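Local coordinates for protein N-terminal acetyltransferase B complex subunit MDM20 (Candida albicans, PDB 5K04) that serves as the non-catalytic subunit of the NatB N-terminal acetyltransferase complex, probably providing the helical scaffold for the catalytic subunit, at residues A[464-469]-A[528-533]; A[537-542]-A[590-595]; A[574-579]-A[612-617]. All blocks are in the same frame, centred on the assembly; numbering follows the deposited sequence.

Contact 1 comes first along the all-helical solenoid of the chain, and contacts 2 and 3 then interleave. Contact 1 joins helices 456-485 and 525-537; contact 2 joins the short helix 539-542 to helix 591-601; contact 3 joins helices 571-584 and 608-625. The centres of contacts 1 and 2 lie about 18 Å apart, those of 1 and 3 about 20 Å, and those of 2 and 3 about 13 Å. The segments of contacts 2 and 3 alternate in sequence and touch through I542 against K575, L578 and L579, which interlocks these two. Contact 1 is linked through helix 525-537, which helix 539-542 follows directly, consistent with a continuous scaffold.

Contact 1 (A[464-469]-A[528-533]); sequences DIYRFY and LNYFIH
Y466 reaches from helix 456-485 toward helix 525-537 and meets both aromatic rings, F531 and Y530, that come from the other side. Its CB stays behind the contact, 4.3 Å from F531 CZ, and serves mainly to aim the ring: with CG anti to the backbone N (chi1 -177°), the ring projects toward helix 525-537. The first atom to meet its partner closely is Y466 CG, 3.6 Å from F531 CE1. One step on, Y466 CD2 and CD1 lie 3.7 Å and 3.8 Å from that same F531 CE1, and CD2 also touches F531 CZ. These near-equal distances are the evidence that F531 CE1 is centred on the Y466 ring, 3.5 Å above its plane. The ring planes meet at 79° with centroids 4.9 Å apart, which defines a T-shaped pair with F531 giving the edge and Y466 the face.

F531 CE1 stays over the ring as far as Y466 CE1 and CZ, and Y530 joins at CE2 and OH. Y466 CE2 comes within 3.6 Å of Y530 CE1 and so reaches the edge of the Y530 ring, although Y530 approaches the Y466 ring obliquely. Y466 OH and Y530 OH remain 4.0 Å apart, too far for a hydrogen bond between them.

The T-shaped pair joins helices 456-485 and 525-537 of an alpha-alpha solenoid, the architecture expected of a family grouped with the TPR repeats. Helix 506-521 lies beside both partners in the same stack: I515 touches F531, and S507, L508 and T511 pack against Y469. Y466 and F531 are buried and Y530 is exposed. Within helix 525-537 the neighbouring rings support each other, since Y530 CD1 lies over the centre of a face of F531.

Contact 2 (A[537-542]-A[590-595]); sequences TNEALI and ASRLLK
E539 lays its carboxylate against L593 and offers both oxygens to the guanidinium of R592. The L593 methyl makes a close van der Waals contact with the carboxylate carbon, E539 CD lying 3.4 Å from L593 CD2; the apolar part is E539 CG, 3.8 Å from the same L593 CD2. Charge pairing accounts for the rest. E539 OE1 accepts from R592 NE at 2.9 Å and also from R592 NH2 at 2.9 Å, both along bent N-H paths. E539 OE2 receives R592 NH2 at 3.2 Å, a longer but straighter bond with an angle of 155° at the hydrogen.

The grip is side-on, through NE and one terminal nitrogen, with the carboxylate and guanidinium planes only 14° apart. R592 NH2 meets the syn lone pairs of both oxygens, but OE1 is tilted from the guanidinium plane while OE2 lies in it. E539 is extended beyond CG, whereas R592 bends at chi3 (69°) and turns its NE edge toward the acid. Three bonds to one carboxylate should restrict rotation of both groups, and the facing arginine would probably favour the ionised form of E539.

The salt bridge sits at the start of two helices, E539 being the first residue of helix 539-542 and R592 the second of helix 591-601. R592 is exposed and L593 buried, so the polar pairing borders an apolar layer. L593 packs on I583 of helix 571-584 and K536 of helix 525-537, while L594 reaches helix 608-625 through F618 and L621.

Contact 3 (A[574-579]-A[612-617]); sequences TKLKLL and LLYKLY
Y614 is met over a face by L576 and at an edge by K577, and these approaches form the tight part of the contact. L576 CD1 sits 4.0 Å from the centroid of the Y614 ring and 11° off the ring normal, a CH-pi arrangement with the methyl over the centre. L576 CB adds a second touch, 3.9 Å from Y614 CE1. At the ring edge K577 crosses the tyrosine at about a right angle, its CE only 3.1 Å from Y614 OH.

That approach is a carbon-oxygen contact, for the lysine chain bends at chi2 (-56°) and chi4 (66°) and takes its ammonium past the phenol. K577 NZ is instead salt-bridged to E671 and hydrogen-bonded to N668, both on helix 661-682, which gives this buried charge its polar partners.

Such packing between helices one apart in sequence suits an alpha-alpha solenoid: helix 571-584 packs on helix 608-625, and helix 591-601, between them in sequence, covers L576 with F597 and I600. L613 CD2 of its own helix lies over the opposite face of the Y614 ring, offset toward the rim, and F606 also meets that ring.

The looser part lies between K577 and the side chains of L613 and Y617. Y617 CE2 stays 4.8 Å from K577 CE, and L613 CD2 is 4.9 Å from K577 CE, so both line the lysine at a distance. Even this side is buried; on helix 608-625 it is K615 that is exposed, and it forms a cation-pi pair with Y639.

Contact 1 (A[464-469]-A[528-533])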
loop_
_atom_site.group_PDB
_atom_site.type_symbol
_atom_site.label_atom_id
_atom_site.label_comp_id
_atom_site.label_asym_id
_atom_site.label_seq_id
_atom_site.Cartn_x
_atom_site.Cartn_y
_atom_site.Cartn_z
ATOM N N ASP A 464 -4.824 16.570 2.423
ATOM C CA ASP A 464 -5.874 15.657 1.984
ATOM C C ASP A 464 -5.371 14.217 1.973
ATOM O O ASP A 464 -6.084 13.293 2.383
ATOM C CB ASP A 464 -6.364 16.079 0.599
ATOM C CG ASP A 464 -7.668 15.430 0.225
ATOM O OD1 ASP A 464 -8.687 15.724 0.893
ATOM O OD2 ASP A 464 -7.674 14.628 -0.738
ATOM N N ILE A 465 -4.129 14.019 1.530
ATOM C CA ILE A 465 -3.496 12.710 1.601
ATOM C C ILE A 465 -3.372 12.251 3.050
ATOM O O ILE A 465 -3.640 11.085 3.369
ATOM C CB ILE A 465 -2.134 12.757 0.882
ATOM C CG1 ILE A 465 -2.345 12.985 -0.611
ATOM C CG2 ILE A 465 -1.363 11.481 1.087
ATOM C CD1 ILE A 465 -1.087 13.051 -1.419
ATOM N N TYR A 466 -2.984 13.161 3.953
ATOM C CA TYR A 466 -2.903 12.803 5.370
ATOM C C TYR A 466 -4.268 12.415 5.940
ATOM O O TYR A 466 -4.347 11.533 6.805
ATOM C CB TYR A 466 -2.304 13.945 6.200
ATOM C CG TYR A 466 -2.158 13.509 7.637
ATOM C CD1 TYR A 466 -1.096 12.701 8.031
ATOM C CD2 TYR A 466 -3.103 13.858 8.594
ATOM C CE1 TYR A 466 -0.967 12.252 9.354
ATOM C CE2 TYR A 466 -2.983 13.421 9.919
ATOM C CZ TYR A 466 -1.917 12.618 10.292
ATOM O OH TYR A 466 -1.807 12.172 11.600
ATOM N N ARG A 467 -5.353 13.057 5.476
ATOM C CA ARG A 467 -6.686 12.684 5.957
ATOM C C ARG A 467 -7.080 11.279 5.512
ATOM O O ARG A 467 -7.852 10.611 6.207
ATOM C CB ARG A 467 -7.729 13.712 5.504
ATOM C CG ARG A 467 -7.586 15.050 6.229
ATOM C CD ARG A 467 -8.665 16.043 5.838
ATOM N NE ARG A 467 -8.467 17.334 6.504
ATOM C CZ ARG A 467 -8.182 18.467 5.871
ATOM N NH1 ARG A 467 -8.075 18.466 4.548
ATOM N NH2 ARG A 467 -8.010 19.595 6.555
ATOM N N PHE A 468 -6.565 10.817 4.367
ATOM C CA PHE A 468 -6.730 9.416 3.995
ATOM C C PHE A 468 -6.103 8.516 5.055
ATOM O O PHE A 468 -6.713 7.537 5.494
ATOM C CB PHE A 468 -6.105 9.143 2.612
ATOM C CG PHE A 468 -5.342 7.837 2.549
ATOM C CD1 PHE A 468 -6.017 6.619 2.562
ATOM C CD2 PHE A 468 -3.957 7.828 2.501
ATOM C CE1 PHE A 468 -5.327 5.422 2.535
ATOM C CE2 PHE A 468 -3.256 6.628 2.468
ATOM C CZ PHE A 468 -3.940 5.421 2.492
ATOM N N TYR A 469 -4.879 8.854 5.484
ATOM C CA TYR A 469 -4.206 8.101 6.543
ATOM C C TYR A 469 -5.027 8.082 7.833
ATOM O O TYR A 469 -5.139 7.039 8.491
ATOM C CB TYR A 469 -2.806 8.685 6.782
ATOM C CG TYR A 469 -1.794 8.278 5.720
ATOM C CD1 TYR A 469 -1.272 6.994 5.706
ATOM C CD2 TYR A 469 -1.367 9.164 4.740
ATOM C CE1 TYR A 469 -0.352 6.591 4.764
ATOM C CE2 TYR A 469 -0.426 8.763 3.763
ATOM C CZ TYR A 469 0.070 7.465 3.794
ATOM O OH TYR A 469 0.980 6.999 2.869
ATOM N N LEU A 528 0.902 23.651 10.974
ATOM C CA LEU A 528 2.138 23.267 11.649
ATOM C C LEU A 528 1.879 22.737 13.057
ATOM O O LEU A 528 2.483 21.744 13.473
ATOM C CB LEU A 528 3.082 24.466 11.684
ATOM C CG LEU A 528 4.434 24.296 12.372
ATOM C CD1 LEU A 528 5.445 23.660 11.429
ATOM C CD2 LEU A 528 4.924 25.638 12.867
ATOM N N ASN A 529 0.974 23.382 13.802
ATOM C CA ASN A 529 0.727 23.017 15.198
ATOM C C ASN A 529 0.083 21.640 15.334
ATOM O O ASN A 529 0.265 20.965 16.354
ATOM C CB ASN A 529 -0.159 24.083 15.846
ATOM C CG ASN A 529 -0.425 23.819 17.322
ATOM O OD1 ASN A 529 -1.248 22.971 17.684
ATOM N ND2 ASN A 529 0.256 24.571 18.185
ATOM N N TYR A 530 -0.701 21.219 14.341
ATOM C CA TYR A 530 -1.308 19.896 14.399
ATOM C C TYR A 530 -0.266 18.804 14.187
ATOM O O TYR A 530 -0.318 17.750 14.835
ATOM C CB TYR A 530 -2.424 19.785 13.355
ATOM C CG TYR A 530 -3.028 18.399 13.239
ATOM C CD1 TYR A 530 -2.470 17.432 12.397
ATOM C CD2 TYR A 530 -4.157 18.055 13.962
ATOM C CE1 TYR A 530 -3.020 16.167 12.296
ATOM C CE2 TYR A 530 -4.719 16.789 13.852
ATOM C CZ TYR A 530 -4.147 15.855 13.023
ATOM O OH TYR A 530 -4.695 14.601 12.932
ATOM N N PHE A 531 0.687 19.040 13.283
ATOM C CA PHE A 531 1.651 18.012 12.920
ATOM C C PHE A 531 2.851 17.966 13.853
ATOM O O PHE A 531 3.420 16.886 14.066
ATOM C CB PHE A 531 2.049 18.205 11.461
ATOM C CG PHE A 531 0.932 17.862 10.522
ATOM C CD1 PHE A 531 0.644 16.530 10.226
ATOM C CD2 PHE A 531 0.116 18.854 9.989
ATOM C CE1 PHE A 531 -0.413 16.199 9.375
ATOM C CE2 PHE A 531 -0.943 18.531 9.136
ATOM C CZ PHE A 531 -1.206 17.197 8.836
ATOM N N ILE A 532 3.217 19.099 14.454
ATOM C CA ILE A 532 4.133 19.054 15.588
ATOM C C ILE A 532 3.546 18.185 16.693
ATOM O O ILE A 532 4.246 17.363 17.302
ATOM C CB ILE A 532 4.436 20.478 16.091
ATOM C CG1 ILE A 532 5.129 21.295 15.006
ATOM C CG2 ILE A 532 5.284 20.432 17.339
ATOM C CD1 ILE A 532 6.243 20.556 14.328
ATOM N N HIS A 533 2.241 18.334 16.952
ATOM C CA HIS A 533 1.607 17.534 17.993
ATOM C C HIS A 533 1.604 16.042 17.650
ATOM O O HIS A 533 1.695 15.207 18.554
ATOM C CB HIS A 533 0.187 18.026 18.246
ATOM C CG HIS A 533 -0.503 17.279 19.340
ATOM N ND1 HIS A 533 -0.142 17.408 20.666
ATOM C CD2 HIS A 533 -1.507 16.372 19.308
ATOM C CE1 HIS A 533 -0.908 16.626 21.405
ATOM N NE2 HIS A 533 -1.747 15.989 20.606
#

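Contact 2 (A[537-542]-A[590-595])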
loop_
_atom_site.group_PDB
_atom_site.type_symbol
_atom_site.label_atom_id
_atom_site.label_comp_id
_atom_site.label_asym_id
_atom_site.label_seq_id
_atom_site.Cartn_x
_atom_site.Cartn_y
_atom_site.Cartn_z
ATOM N N THR A 537 3.599 13.143 19.920
ATOM C CA THR A 537 2.755 12.015 20.306
ATOM C C THR A 537 3.349 10.667 19.877
ATOM O O THR A 537 3.131 9.653 20.550
ATOM C CB THR A 537 1.360 12.219 19.702
ATOM O OG1 THR A 537 0.776 13.403 20.257
ATOM C CG2 THR A 537 0.451 11.034 19.997
ATOM N N ASN A 538 4.103 10.621 18.778
ATOM C CA ASN A 538 4.504 9.352 18.182
ATOM C C ASN A 538 6.002 9.263 18.021
ATOM O O ASN A 538 6.509 8.672 17.060
ATOM C CB ASN A 538 3.817 9.142 16.842
ATOM C CG ASN A 538 2.350 8.962 17.004
ATOM O OD1 ASN A 538 1.886 7.883 17.373
ATOM N ND2 ASN A 538 1.596 10.037 16.784
ATOM N N GLU A 539 6.729 9.820 18.990
ATOM C CA GLU A 539 8.184 9.800 18.933
ATOM C C GLU A 539 8.724 8.393 18.729
ATOM O O GLU A 539 9.674 8.193 17.960
ATOM C CB GLU A 539 8.754 10.398 20.207
ATOM C CG GLU A 539 10.237 10.612 20.145
ATOM C CD GLU A 539 10.751 11.297 21.378
ATOM O OE1 GLU A 539 11.440 10.629 22.172
ATOM O OE2 GLU A 539 10.449 12.495 21.545
ATOM N N ALA A 540 8.123 7.401 19.398
ATOM C CA ALA A 540 8.624 6.031 19.299
ATOM C C ALA A 540 8.573 5.523 17.865
ATOM O O ALA A 540 9.466 4.780 17.433
ATOM C CB ALA A 540 7.828 5.104 20.223
ATOM N N LEU A 541 7.536 5.918 17.109
ATOM C CA LEU A 541 7.445 5.524 15.702
ATOM C C LEU A 541 8.427 6.305 14.838
ATOM O O LEU A 541 9.088 5.727 13.968
ATOM C CB LEU A 541 6.021 5.724 15.194
ATOM C CG LEU A 541 4.944 4.898 15.908
ATOM C CD1 LEU A 541 3.530 5.191 15.346
ATOM C CD2 LEU A 541 5.259 3.419 15.838
ATOM N N ILE A 542 8.529 7.622 15.069
ATOM C CA ILE A 542 9.405 8.487 14.273
ATOM C C ILE A 542 10.837 7.956 14.276
ATOM O O ILE A 542 11.553 8.038 13.270
ATOM C CB ILE A 542 9.338 9.926 14.817
ATOM C CG1 ILE A 542 7.923 10.497 14.679
ATOM C CG2 ILE A 542 10.410 10.819 14.186
ATOM C CD1 ILE A 542 7.309 10.300 13.339
ATOM N N ALA A 590 16.226 17.535 24.693
ATOM C CA ALA A 590 16.383 17.174 23.288
ATOM C C ALA A 590 17.542 16.216 23.060
ATOM O O ALA A 590 17.731 15.748 21.936
ATOM C CB ALA A 590 16.585 18.438 22.447
ATOM N N SER A 591 18.304 15.905 24.115
ATOM C CA SER A 591 19.547 15.157 23.971
ATOM C C SER A 591 19.306 13.755 23.427
ATOM O O SER A 591 20.070 13.265 22.586
ATOM C CB SER A 591 20.258 15.107 25.319
ATOM O OG SER A 591 20.668 16.419 25.677
ATOM N N ARG A 592 18.253 13.092 23.903
ATOM C CA ARG A 592 17.897 11.773 23.391
ATOM C C ARG A 592 17.583 11.821 21.894
ATOM O O ARG A 592 17.974 10.925 21.137
ATOM C CB ARG A 592 16.711 11.243 24.198
ATOM C CG ARG A 592 16.085 9.925 23.751
ATOM C CD ARG A 592 14.717 9.746 24.431
ATOM N NE ARG A 592 13.718 10.706 23.945
ATOM C CZ ARG A 592 13.369 11.841 24.558
ATOM N NH1 ARG A 592 13.932 12.187 25.714
ATOM N NH2 ARG A 592 12.449 12.639 24.013
ATOM N N LEU A 593 16.872 12.856 21.449
ATOM C CA LEU A 593 16.549 12.957 20.028
ATOM C C LEU A 593 17.779 13.300 19.193
ATOM O O LEU A 593 17.908 12.838 18.057
ATOM C CB LEU A 593 15.455 13.999 19.824
ATOM C CG LEU A 593 14.096 13.628 20.403
ATOM C CD1 LEU A 593 13.110 14.759 20.144
ATOM C CD2 LEU A 593 13.616 12.311 19.811
ATOM N N LEU A 594 18.691 14.108 19.745
ATOM C CA LEU A 594 19.913 14.454 19.030
ATOM C C LEU A 594 20.853 13.263 18.909
ATOM O O LEU A 594 21.595 13.157 17.929
ATOM C CB LEU A 594 20.599 15.617 19.737
ATOM C CG LEU A 594 19.994 16.972 19.367
ATOM C CD1 LEU A 594 20.565 18.038 20.241
ATOM C CD2 LEU A 594 20.237 17.297 17.882
ATOM N N LYS A 595 20.834 12.362 19.890
ATOM C CA LYS A 595 21.612 11.137 19.784
ATOM C C LYS A 595 21.095 10.257 18.652
ATOM O O LYS A 595 21.882 9.708 17.872
ATOM C CB LYS A 595 21.589 10.392 21.118
ATOM C CG LYS A 595 22.430 11.068 22.204
ATOM C CD LYS A 595 22.207 10.404 23.555
ATOM C CE LYS A 595 22.823 11.213 24.679
ATOM N NZ LYS A 595 22.567 10.569 26.000
#

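Contact 3 (A[574-579]-A[612-617])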
loop_
_atom_site.group_PDB
_atom_site.type_symbol
_atom_site.label_atom_id
_atom_site.label_comp_id
_atom_site.label_asym_id
_atom_site.label_seq_id
_atom_site.Cartn_x
_atom_site.Cartn_y
_atom_site.Cartn_z
ATOM N N THR A 574 13.841 11.971 5.158
ATOM C CA THR A 574 12.491 12.021 5.717
ATOM C C THR A 574 12.515 11.826 7.225
ATOM O O THR A 574 11.920 12.605 7.971
ATOM C CB THR A 574 11.632 10.943 5.054
ATOM O OG1 THR A 574 11.551 11.214 3.654
ATOM C CG2 THR A 574 10.236 10.897 5.646
ATOM N N LYS A 575 13.229 10.795 7.695
ATOM C CA LYS A 575 13.313 10.581 9.135
ATOM C C LYS A 575 13.997 11.752 9.834
ATOM O O LYS A 575 13.561 12.191 10.906
ATOM C CB LYS A 575 14.050 9.275 9.429
ATOM C CG LYS A 575 14.192 9.024 10.936
ATOM C CD LYS A 575 14.816 7.671 11.248
ATOM C CE LYS A 575 13.877 6.526 10.893
ATOM N NZ LYS A 575 14.343 5.230 11.469
ATOM N N LEU A 576 15.064 12.285 9.225
ATOM C CA LEU A 576 15.823 13.357 9.853
ATOM C C LEU A 576 15.018 14.644 9.901
ATOM O O LEU A 576 15.110 15.402 10.878
ATOM C CB LEU A 576 17.138 13.569 9.106
ATOM C CG LEU A 576 18.172 12.454 9.283
ATOM C CD1 LEU A 576 19.341 12.629 8.295
ATOM C CD2 LEU A 576 18.660 12.447 10.719
ATOM N N LYS A 577 14.243 14.915 8.846
ATOM C CA LYS A 577 13.357 16.072 8.852
ATOM C C LYS A 577 12.417 16.012 10.043
ATOM O O LYS A 577 12.223 17.007 10.746
ATOM C CB LYS A 577 12.562 16.144 7.546
ATOM C CG LYS A 577 13.404 16.458 6.310
ATOM C CD LYS A 577 14.196 17.751 6.460
ATOM C CE LYS A 577 14.834 18.171 5.135
ATOM N NZ LYS A 577 13.841 18.565 4.058
ATOM N N LEU A 578 11.838 14.830 10.294
ATOM C CA LEU A 578 10.894 14.685 11.397
ATOM C C LEU A 578 11.599 14.826 12.741
ATOM O O LEU A 578 11.049 15.418 13.676
ATOM C CB LEU A 578 10.171 13.347 11.288
ATOM C CG LEU A 578 9.398 13.190 9.974
ATOM C CD1 LEU A 578 8.616 11.893 9.968
ATOM C CD2 LEU A 578 8.470 14.371 9.749
ATOM N N LEU A 579 12.826 14.315 12.846
ATOM C CA LEU A 579 13.631 14.579 14.036
ATOM C C LEU A 579 13.874 16.069 14.207
ATOM O O LEU A 579 13.671 16.619 15.301
ATOM C CB LEU A 579 14.952 13.827 13.957
ATOM C CG LEU A 579 14.767 12.306 13.927
ATOM C CD1 LEU A 579 16.102 11.589 13.828
ATOM C CD2 LEU A 579 14.031 11.864 15.170
ATOM N N LEU A 612 26.387 17.978 4.454
ATOM C CA LEU A 612 26.605 19.284 5.066
ATOM C C LEU A 612 25.323 19.827 5.693
ATOM O O LEU A 612 25.342 20.342 6.815
ATOM C CB LEU A 612 27.142 20.254 4.019
ATOM C CG LEU A 612 27.228 21.741 4.375
ATOM C CD1 LEU A 612 28.317 21.977 5.400
ATOM C CD2 LEU A 612 27.491 22.560 3.110
ATOM N N LEU A 613 24.200 19.708 4.982
ATOM C CA LEU A 613 22.919 20.202 5.478
ATOM C C LEU A 613 22.611 19.663 6.872
ATOM O O LEU A 613 22.218 20.418 7.773
ATOM C CB LEU A 613 21.802 19.813 4.498
ATOM C CG LEU A 613 20.384 20.327 4.840
ATOM C CD1 LEU A 613 20.318 21.858 4.802
ATOM C CD2 LEU A 613 19.304 19.714 3.936
ATOM N N TYR A 614 22.769 18.348 7.062
ATOM C CA TYR A 614 22.338 17.739 8.311
ATOM C C TYR A 614 23.360 17.927 9.416
ATOM O O TYR A 614 22.992 17.925 10.593
ATOM C CB TYR A 614 21.988 16.266 8.076
ATOM C CG TYR A 614 20.715 16.189 7.265
ATOM C CD1 TYR A 614 19.506 16.658 7.796
ATOM C CD2 TYR A 614 20.719 15.717 5.952
ATOM C CE1 TYR A 614 18.332 16.648 7.043
ATOM C CE2 TYR A 614 19.544 15.696 5.193
ATOM C CZ TYR A 614 18.353 16.160 5.742
ATOM O OH TYR A 614 17.199 16.132 4.982
ATOM N N LYS A 615 24.631 18.116 9.052
ATOM C CA LYS A 615 25.601 18.604 10.021
ATOM C C LYS A 615 25.260 20.032 10.458
ATOM O O LYS A 615 25.261 20.338 11.657
ATOM C CB LYS A 615 27.006 18.519 9.427
ATOM C CG LYS A 615 28.112 18.942 10.389
ATOM C CD LYS A 615 29.496 18.600 9.819
ATOM C CE LYS A 615 30.631 19.163 10.670
ATOM N NZ LYS A 615 30.742 18.538 12.012
ATOM N N LEU A 616 24.948 20.912 9.499
ATOM C CA LEU A 616 24.462 22.247 9.841
ATOM C C LEU A 616 23.264 22.162 10.779
ATOM O O LEU A 616 23.246 22.805 11.832
ATOM C CB LEU A 616 24.103 23.024 8.570
ATOM C CG LEU A 616 25.260 23.417 7.622
ATOM C CD1 LEU A 616 24.771 24.266 6.451
ATOM C CD2 LEU A 616 26.395 24.122 8.361
ATOM N N TYR A 617 22.271 21.330 10.431
ATOM C CA TYR A 617 21.110 21.158 11.300
ATOM C C TYR A 617 21.533 20.715 12.697
ATOM O O TYR A 617 21.138 21.318 13.700
ATOM C CB TYR A 617 20.129 20.156 10.702
ATOM C CG TYR A 617 19.010 20.754 9.857
ATOM C CD1 TYR A 617 18.091 21.656 10.397
ATOM C CD2 TYR A 617 18.838 20.367 8.533
ATOM C CE1 TYR A 617 17.041 22.173 9.626
ATOM C CE2 TYR A 617 17.798 20.871 7.758
ATOM C CZ TYR A 617 16.907 21.779 8.302
ATOM O OH TYR A 617 15.901 22.284 7.510
#